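Local structure of CAIP (Helicobacter cinaedi, 5LBH) at residues N24-K30 with K84-S89; K9-A13 with E64-V68; R58-L62 with D119-A123. The protein is a Dps-like mini-ferritin that binds iron between subunits of a dodecamer and promotes the differentiation of macrophages into foam cells. All coordinates share one frame. Residue numbers count along the deposited sequence, not the author numbering.

Contact 1. Residues N24-K30 with K84-S89; sequences NFHWNVK and KTSFCS. With FE (Fe (III) ion), chain V.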
loop_
_atom_site.group_PDB
_atom_site.type_symbol
_atom_site.label_atom_id
_atom_site.label_comp_id
_atom_site.label_asym_id
_atom_site.label_seq_id
_atom_site.Cartn_x
_atom_site.Cartn_y
_atom_site.Cartn_z
ATOM N N ASN A 24 29.770 11.021 -12.017
ATOM C CA ASN A 24 31.181 10.697 -11.882
ATOM C C ASN A 24 31.564 10.483 -10.412
ATOM O O ASN A 24 32.219 9.490 -10.075
ATOM C CB ASN A 24 31.981 11.813 -12.557
ATOM C CG ASN A 24 33.466 11.640 -12.452
ATOM O OD1 ASN A 24 33.964 10.587 -12.086
ATOM N ND2 ASN A 24 34.194 12.685 -12.833
ATOM N N PHE A 25 31.138 11.378 -9.512
ATOM C CA PHE A 25 31.337 11.121 -8.081
ATOM C C PHE A 25 30.678 9.811 -7.654
ATOM O O PHE A 25 31.237 9.039 -6.862
ATOM C CB PHE A 25 30.767 12.271 -7.244
ATOM C CG PHE A 25 31.433 13.592 -7.483
ATOM C CD1 PHE A 25 32.738 13.653 -7.945
ATOM C CD2 PHE A 25 30.756 14.774 -7.236
ATOM C CE1 PHE A 25 33.355 14.874 -8.163
ATOM C CE2 PHE A 25 31.364 15.999 -7.440
ATOM C CZ PHE A 25 32.671 16.052 -7.908
ATOM N N HIS A 26 29.478 9.559 -8.172
ATOM C CA HIS A 26 28.711 8.371 -7.827
ATOM C C HIS A 26 29.441 7.093 -8.231
ATOM O O HIS A 26 29.411 6.098 -7.501
ATOM C CB HIS A 26 27.345 8.486 -8.500
ATOM C CG HIS A 26 26.474 7.286 -8.350
ATOM N ND1 HIS A 26 25.908 6.911 -7.148
ATOM C CD2 HIS A 26 26.027 6.399 -9.272
ATOM C CE1 HIS A 26 25.167 5.834 -7.334
ATOM N NE2 HIS A 26 25.221 5.505 -8.612
ATOM N N TRP A 27 30.100 7.100 -9.392
ATOM C CA TRP A 27 30.756 5.908 -9.922
ATOM C C TRP A 27 32.150 5.673 -9.332
ATOM O O TRP A 27 32.582 4.520 -9.216
ATOM C CB TRP A 27 30.893 6.015 -11.439
ATOM C CG TRP A 27 29.625 6.097 -12.200
ATOM C CD1 TRP A 27 28.448 5.467 -11.912
ATOM C CD2 TRP A 27 29.406 6.829 -13.417
ATOM N NE1 TRP A 27 27.503 5.776 -12.865
ATOM C CE2 TRP A 27 28.064 6.607 -13.800
ATOM C CE3 TRP A 27 30.211 7.660 -14.207
ATOM C CZ2 TRP A 27 27.502 7.190 -14.936
ATOM C CZ3 TRP A 27 29.664 8.239 -15.332
ATOM C CH2 TRP A 27 28.314 8.003 -15.692
ATOM N N ASN A 28 32.890 6.738 -9.007
ATOM C CA ASN A 28 34.332 6.648 -8.796
ATOM C C ASN A 28 34.751 6.971 -7.364
ATOM O O ASN A 28 35.933 7.271 -7.127
ATOM C CB ASN A 28 35.066 7.568 -9.772
ATOM C CG ASN A 28 34.879 7.143 -11.223
ATOM O OD1 ASN A 28 34.940 5.961 -11.541
ATOM N ND2 ASN A 28 34.685 8.110 -12.113
ATOM N N VAL A 29 33.803 6.977 -6.417
ATOM C CA VAL A 29 34.155 7.086 -5.006
ATOM C C VAL A 29 34.872 5.818 -4.543
ATOM O O VAL A 29 34.518 4.694 -4.928
ATOM C CB VAL A 29 32.905 7.402 -4.154
ATOM C CG1 VAL A 29 31.833 6.320 -4.289
ATOM C CG2 VAL A 29 33.285 7.561 -2.699
ATOM N N LYS A 30 35.904 5.997 -3.734
ATOM C CA LYS A 30 36.667 4.903 -3.161
ATOM C C LYS A 30 36.661 5.081 -1.654
ATOM O O LYS A 30 36.294 6.139 -1.147
ATOM C CB LYS A 30 38.102 4.899 -3.693
ATOM C CG LYS A 30 38.174 4.752 -5.196
ATOM C CD LYS A 30 37.777 3.381 -5.680
ATOM C CE LYS A 30 37.667 3.391 -7.204
ATOM N NZ LYS A 30 38.734 4.221 -7.871
ATOM N N LYS A 84 39.048 14.046 -13.645
ATOM C CA LYS A 84 39.554 12.971 -12.794
ATOM C C LYS A 84 38.497 11.883 -12.600
ATOM O O LYS A 84 37.296 12.095 -12.797
ATOM C CB LYS A 84 40.004 13.511 -11.435
ATOM C CG LYS A 84 40.800 14.813 -11.515
ATOM C CD LYS A 84 41.036 15.400 -10.134
ATOM C CE LYS A 84 41.413 14.284 -9.153
ATOM N NZ LYS A 84 40.904 14.504 -7.750
ATOM N N THR A 85 38.960 10.695 -12.199
ATOM C CA THR A 85 38.156 9.478 -12.255
ATOM C C THR A 85 38.264 8.658 -10.979
ATOM O O THR A 85 38.100 7.436 -11.021
ATOM C CB THR A 85 38.537 8.596 -13.464
ATOM O OG1 THR A 85 39.707 7.817 -13.160
ATOM C CG2 THR A 85 38.726 9.385 -14.746
ATOM N N SER A 86 38.588 9.291 -9.861
ATOM C CA SER A 86 38.724 8.562 -8.611
ATOM C C SER A 86 38.641 9.582 -7.484
ATOM O O SER A 86 39.286 10.629 -7.562
ATOM C CB SER A 86 40.056 7.787 -8.605
ATOM O OG SER A 86 40.170 6.914 -7.504
ATOM N N PHE A 87 37.809 9.323 -6.478
ATOM C CA PHE A 87 37.622 10.292 -5.406
ATOM C C PHE A 87 37.481 9.595 -4.064
ATOM O O PHE A 87 36.879 8.526 -3.967
ATOM C CB PHE A 87 36.385 11.171 -5.647
ATOM C CG PHE A 87 36.319 11.754 -7.030
ATOM C CD1 PHE A 87 35.674 11.068 -8.051
ATOM C CD2 PHE A 87 36.922 12.978 -7.311
ATOM C CE1 PHE A 87 35.628 11.594 -9.326
ATOM C CE2 PHE A 87 36.874 13.512 -8.574
ATOM C CZ PHE A 87 36.223 12.826 -9.587
ATOM N N CYS A 88 38.074 10.188 -3.040
ATOM C CA CYS A 88 37.687 9.843 -1.687
ATOM C C CYS A 88 36.464 10.670 -1.287
ATOM O O CYS A 88 36.118 11.671 -1.921
ATOM C CB CYS A 88 38.869 10.026 -0.730
ATOM S SG CYS A 88 39.308 11.694 -0.340
ATOM N N SER A 89 35.787 10.212 -0.242
ATOM C CA SER A 89 34.506 10.788 0.138
ATOM C C SER A 89 34.644 12.211 0.663
ATOM O O SER A 89 33.711 13.007 0.525
ATOM C CB SER A 89 33.847 9.902 1.185
ATOM O OG SER A 89 32.634 9.383 0.674
HETATM FE FE FE V . 24.298 3.740 -9.969
HETATM O O HOH W 1 23.483 1.781 -8.501
#
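Where helix 4-28 runs out, the chain opens into a short extended piece that lies parallel to the one at Phe87-Cys88, with the CA atoms of Val29 and Phe87 4.7 Å apart. Two backbone hydrogen bonds hold this bridge: Phe87 N to Asn28 O (2.9 Å) and Lys30 N to Phe87 O (2.7 Å). CA-H...O contacts run from Ser86 CA to Asn28 O (3.4 Å) and Val29 CA to Phe87 O (3.3 Å). On the last helical turn, Asn24 donates from ND2 to Lys84 O (3.2 Å) and accepts at OD1 from Asn28 ND2 (2.6 Å). Phe87 presents a ring face to the edge of Phe25 in a T-shaped stack, centroids 5.0 Å apart and planes at 86°; Ile92 of helix 89-116 packs against both rings. Lys30 NZ hydrogen-bonds Ser86 OG (3.1 Å). His26 turns away from residues 84-89 and binds iron through NE2 (2.4 Å), in a site completed by Asp53 and Glu57 of a neighbouring subunit and a water, an intersubunit arrangement like that of Dps ferroxidase centres. Thus backbone bonds, the side-chain bonds of Asn24 and Lys30 and aromatic packing fasten the 84-89 loop to the helix end, while the imidazole serves the metal.

Contact 2. Residues K9-A13 with E64-V68; sequences KQIQA and EMPYV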
loop_
_atom_site.group_PDB
_atom_site.type_symbol
_atom_site.label_atom_id
_atom_site.label_comp_id
_atom_site.label_asym_id
_atom_site.label_seq_id
_atom_site.Cartn_x
_atom_site.Cartn_y
_atom_site.Cartn_z
ATOM N N LYS A 9 17.822 29.958 -17.528
ATOM C CA LYS A 9 18.571 29.089 -18.448
ATOM C C LYS A 9 20.006 28.903 -17.993
ATOM O O LYS A 9 20.622 27.877 -18.297
ATOM C CB LYS A 9 18.551 29.563 -19.901
ATOM C CG LYS A 9 17.423 30.409 -20.339
ATOM C CD LYS A 9 17.354 30.434 -21.854
ATOM C CE LYS A 9 18.735 30.612 -22.458
ATOM N NZ LYS A 9 18.696 30.419 -23.940
ATOM N N GLN A 10 20.554 29.873 -17.272
ATOM C CA GLN A 10 21.857 29.662 -16.660
ATOM C C GLN A 10 21.782 28.523 -15.638
ATOM O O GLN A 10 22.613 27.602 -15.647
ATOM C CB GLN A 10 22.346 30.975 -16.034
ATOM C CG GLN A 10 23.706 30.876 -15.364
ATOM C CD GLN A 10 24.824 30.661 -16.360
ATOM O OE1 GLN A 10 24.881 31.316 -17.397
ATOM N NE2 GLN A 10 25.696 29.725 -16.067
ATOM N N ILE A 11 20.758 28.541 -14.777
ATOM C CA ILE A 11 20.532 27.425 -13.854
ATOM C C ILE A 11 20.396 26.110 -14.629
ATOM O O ILE A 11 20.930 25.070 -14.229
ATOM C CB ILE A 11 19.276 27.695 -13.001
ATOM C CG1 ILE A 11 19.433 28.974 -12.155
ATOM C CG2 ILE A 11 18.962 26.484 -12.139
ATOM C CD1 ILE A 11 18.652 29.013 -10.925
ATOM N N GLN A 12 19.670 26.143 -15.750
ATOM C CA GLN A 12 19.482 24.951 -16.564
ATOM C C GLN A 12 20.820 24.384 -17.032
ATOM O O GLN A 12 21.091 23.186 -16.873
ATOM C CB GLN A 12 18.581 25.279 -17.755
ATOM C CG GLN A 12 18.174 24.062 -18.559
ATOM C CD GLN A 12 17.673 24.399 -19.948
ATOM O OE1 GLN A 12 17.583 25.562 -20.323
ATOM N NE2 GLN A 12 17.349 23.374 -20.724
ATOM N N ALA A 13 21.677 25.239 -17.603
ATOM C CA ALA A 13 22.944 24.762 -18.148
ATOM C C ALA A 13 23.852 24.212 -17.052
ATOM O O ALA A 13 24.491 23.166 -17.230
ATOM C CB ALA A 13 23.638 25.879 -18.926
ATOM N N GLU A 64 9.438 31.818 -23.481
ATOM C CA GLU A 64 10.747 31.808 -24.105
ATOM C C GLU A 64 11.176 30.379 -24.338
ATOM O O GLU A 64 10.491 29.432 -23.953
ATOM C CB GLU A 64 11.766 32.531 -23.226
ATOM C CG GLU A 64 11.256 33.879 -22.775
ATOM C CD GLU A 64 11.809 35.020 -23.571
ATOM O OE1 GLU A 64 11.115 35.458 -24.520
ATOM O OE2 GLU A 64 12.932 35.478 -23.247
ATOM N N MET A 65 12.347 30.228 -24.933
ATOM C CA MET A 65 12.893 28.912 -25.214
ATOM C C MET A 65 14.076 28.679 -24.298
ATOM O O MET A 65 14.944 29.555 -24.181
ATOM C CB MET A 65 13.346 28.773 -26.672
ATOM C CG MET A 65 12.265 28.838 -27.753
ATOM S SD MET A 65 12.819 29.919 -29.094
ATOM C CE MET A 65 14.402 29.182 -29.538
ATOM N N PRO A 66 14.142 27.543 -23.625
ATOM C CA PRO A 66 15.340 27.195 -22.857
ATOM C C PRO A 66 16.381 26.601 -23.796
ATOM O O PRO A 66 16.155 26.444 -24.996
ATOM C CB PRO A 66 14.829 26.163 -21.841
ATOM C CG PRO A 66 13.620 25.537 -22.504
ATOM C CD PRO A 66 13.089 26.511 -23.537
ATOM N N TYR A 67 17.531 26.252 -23.230
ATOM C CA TYR A 67 18.521 25.541 -24.020
ATOM C C TYR A 67 17.978 24.175 -24.391
ATOM O O TYR A 67 17.220 23.553 -23.642
ATOM C CB TYR A 67 19.829 25.392 -23.260
ATOM C CG TYR A 67 20.520 26.699 -23.010
ATOM C CD1 TYR A 67 20.919 27.513 -24.075
ATOM C CD2 TYR A 67 20.821 27.105 -21.716
ATOM C CE1 TYR A 67 21.576 28.717 -23.843
ATOM C CE2 TYR A 67 21.481 28.297 -21.474
ATOM C CZ TYR A 67 21.853 29.101 -22.534
ATOM O OH TYR A 67 22.505 30.289 -22.267
ATOM N N VAL A 68 18.348 23.720 -25.586
ATOM C CA VAL A 68 17.815 22.477 -26.112
ATOM C C VAL A 68 18.882 21.520 -26.634
ATOM O O VAL A 68 18.560 20.394 -27.013
ATOM C CB VAL A 68 16.757 22.828 -27.183
ATOM C CG1 VAL A 68 17.011 22.225 -28.552
ATOM C CG2 VAL A 68 15.354 22.541 -26.636
HETATM O O HOH W 2 23.178 31.090 -19.629
#
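The side-chain amide of Gln12 pairs with the backbone of Tyr67 through two hydrogen bonds: Tyr67 N donates to Gln12 OE1 (3.0 Å), and Gln12 NE2 donates to Tyr67 O (2.9 Å). One glutamine of helix 4-28 thereby satisfies both the NH and the CO of a single residue in the loop that leaves helix 34-61 of the ferritin-like four-helix bundle, just ahead of the short helix 70-76 that marks the Dps-type subunit. Next comes Lys9, whose side chain bends over the Tyr67 ring: NZ lies 3.7 Å from the ring centroid, 27° off the normal, in a cation-pi contact, and CE sits over the same ring, also 3.7 Å from its centroid, as a CH-pi partner. Lys9 CD meanwhile comes within 3.5 Å of Met65 O. The remaining packing is apolar or weakly polar. Ala13 CB touches Tyr67 CE2 at 4.1 Å, and Pro66 CB approaches Gln12 OE1 at 3.2 Å. Met73 and Ala76 of helix 70-76 also pack on Tyr67, so the ring is wedged between the two helices, while Trp27 of a neighbouring subunit packs on Gln12. At the far end of the ring, a water bridges Tyr67 OH and Gln10 OE1, 2.8 Å from each, and donates to Gln10 OE1.

Contact 3. Residues R58-L62 with D119-A123; sequences RVLQL and DKVSA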
loop_
_atom_site.group_PDB
_atom_site.type_symbol
_atom_site.label_atom_id
_atom_site.label_comp_id
_atom_site.label_asym_id
_atom_site.label_seq_id
_atom_site.Cartn_x
_atom_site.Cartn_y
_atom_site.Cartn_z
ATOM N N ARG A 58 9.697 26.297 -16.751
ATOM C CA ARG A 58 9.272 27.620 -16.328
ATOM C C ARG A 58 9.609 28.663 -17.393
ATOM O O ARG A 58 8.789 29.538 -17.686
ATOM C CB ARG A 58 9.906 27.968 -14.982
ATOM C CG ARG A 58 9.547 29.349 -14.517
ATOM C CD ARG A 58 8.060 29.434 -14.190
ATOM N NE ARG A 58 7.669 30.761 -13.712
ATOM C CZ ARG A 58 6.446 31.269 -13.850
ATOM N NH1 ARG A 58 5.487 30.565 -14.455
ATOM N NH2 ARG A 58 6.183 32.485 -13.393
ATOM N N VAL A 59 10.780 28.539 -18.031
ATOM C CA VAL A 59 11.130 29.418 -19.144
ATOM C C VAL A 59 10.054 29.350 -20.215
ATOM O O VAL A 59 9.626 30.371 -20.768
ATOM C CB VAL A 59 12.518 29.026 -19.707
ATOM C CG1 VAL A 59 12.784 29.666 -21.051
ATOM C CG2 VAL A 59 13.607 29.361 -18.716
ATOM N N LEU A 60 9.545 28.155 -20.463
ATOM C CA LEU A 60 8.603 27.981 -21.547
ATOM C C LEU A 60 7.270 28.663 -21.226
ATOM O O LEU A 60 6.731 29.408 -22.051
ATOM C CB LEU A 60 8.446 26.480 -21.776
ATOM C CG LEU A 60 8.387 25.740 -23.115
ATOM C CD1 LEU A 60 9.334 26.210 -24.152
ATOM C CD2 LEU A 60 8.693 24.313 -22.831
ATOM N N GLN A 61 6.770 28.504 -20.002
ATOM C CA GLN A 61 5.525 29.167 -19.636
ATOM C C GLN A 61 5.682 30.685 -19.516
ATOM O O GLN A 61 4.670 31.391 -19.484
ATOM C CB GLN A 61 4.912 28.494 -18.396
ATOM C CG GLN A 61 5.825 28.302 -17.245
ATOM C CD GLN A 61 5.430 27.124 -16.377
ATOM O OE1 GLN A 61 5.420 27.222 -15.158
ATOM N NE2 GLN A 61 5.142 26.002 -16.997
ATOM N N LEU A 62 6.905 31.204 -19.386
ATOM C CA LEU A 62 7.143 32.645 -19.491
ATOM C C LEU A 62 7.341 33.095 -20.940
ATOM O O LEU A 62 7.808 34.217 -21.177
ATOM C CB LEU A 62 8.338 33.072 -18.634
ATOM C CG LEU A 62 8.121 32.894 -17.132
ATOM C CD1 LEU A 62 9.420 32.979 -16.283
ATOM C CD2 LEU A 62 7.099 33.936 -16.704
ATOM N N ASP A 119 7.036 38.645 -10.575
ATOM C CA ASP A 119 6.964 37.224 -10.908
ATOM C C ASP A 119 7.147 36.426 -9.620
ATOM O O ASP A 119 8.203 35.847 -9.348
ATOM C CB ASP A 119 8.024 36.878 -11.948
ATOM C CG ASP A 119 7.923 35.463 -12.432
ATOM O OD1 ASP A 119 8.698 35.089 -13.331
ATOM O OD2 ASP A 119 7.100 34.700 -11.906
ATOM N N LYS A 120 6.072 36.360 -8.834
ATOM C CA LYS A 120 6.156 35.725 -7.524
ATOM C C LYS A 120 6.201 34.207 -7.600
ATOM O O LYS A 120 6.738 33.582 -6.682
ATOM C CB LYS A 120 5.012 36.217 -6.620
ATOM C CG LYS A 120 5.079 37.732 -6.422
ATOM C CD LYS A 120 3.999 38.313 -5.526
ATOM C CE LYS A 120 2.891 38.969 -6.338
ATOM N NZ LYS A 120 2.183 39.995 -5.513
ATOM N N VAL A 121 5.674 33.614 -8.677
ATOM C CA VAL A 121 5.736 32.164 -8.867
ATOM C C VAL A 121 7.182 31.694 -9.030
ATOM O O VAL A 121 7.599 30.716 -8.407
ATOM C CB VAL A 121 4.885 31.740 -10.078
ATOM C CG1 VAL A 121 4.976 30.247 -10.265
ATOM C CG2 VAL A 121 3.424 32.140 -9.886
ATOM N N SER A 122 7.949 32.350 -9.911
ATOM C CA SER A 122 9.359 32.007 -10.069
ATOM C C SER A 122 10.131 32.259 -8.773
ATOM O O SER A 122 10.997 31.461 -8.385
ATOM C CB SER A 122 9.977 32.822 -11.203
ATOM O OG SER A 122 9.476 32.459 -12.462
ATOM N N ALA A 123 9.805 33.349 -8.073
ATOM C CA ALA A 123 10.489 33.652 -6.821
ATOM C C ALA A 123 10.182 32.610 -5.744
ATOM O O ALA A 123 11.073 32.239 -4.969
ATOM C CB ALA A 123 10.131 35.061 -6.352
#
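Arg58, in the last turns of helix 34-61, reaches across to the start of helix 120-144 and finds acceptors there for two of its guanidinium nitrogens. NE donates almost linearly to Ser122 OG (2.8 Å, 174°), and NH2 forms a salt bridge with Asp119 OD2, also at 2.8 Å. Both acceptors lie at the guanidinium edge, close to its plane, whereas Val121 CB sits over one face, 3.6 Å from Arg58 NH2. The third nitrogen, NH1, hydrogen-bonds Gln134 OE1 of a neighbouring subunit and makes a weak bond to Gln61 OE1 (3.4 Å) one turn along its own helix. Asp119 is the N-cap of helix 120-144, and its carboxylate is shared: OD2 accepts from the backbone Ser122 N (3.2 Å) as well as from Arg58, and OD1 accepts from Ser122 OG (2.9 Å). Ser122 OG therefore accepts from Arg58 NE while donating to Asp119 OD1, linking the arginine and the helix cap in one polar network. Leu62, where the chain leaves helical geometry, lays CD1 beside this network, 3.7 Å from Asp119 OD1 and 3.9 Å from Ser122 OG. Leu62 N is itself bonded to Arg58 O (3.0 Å), closing the last turn. The contact ties the C-terminal end of helix 34-61 to the N-terminal end of helix 120-144 at one end of the bundle, with Leu8 of helix 4-28 packed on Arg58 and Ala114 of helix 89-116 on Ser122.

In the fold
From the N terminus, helix 4-28 gives its early turns to contact 2 and its last turn to contact 1, on opposite sides of the chain's centre. Helix 34-61 then runs back, and its final turn enters contact 3. Directly afterwards, residues 64-68 close contact 2; Glu64 N probably hydrogen-bonds Val59 O, so contacts 2 and 3 touch, their centres about 13 Å apart. The chain passes through helix 70-76 to residues 84-89, closing contact 1, and along helix 89-116 to residues 119-123, closing contact 3. Every pair of loops crosses and none nests. Contacts 1 and 3 fasten opposite bundle ends; contact 2 holds the start of the long connection between helices 34-61 and 89-116, contact 1 its far end.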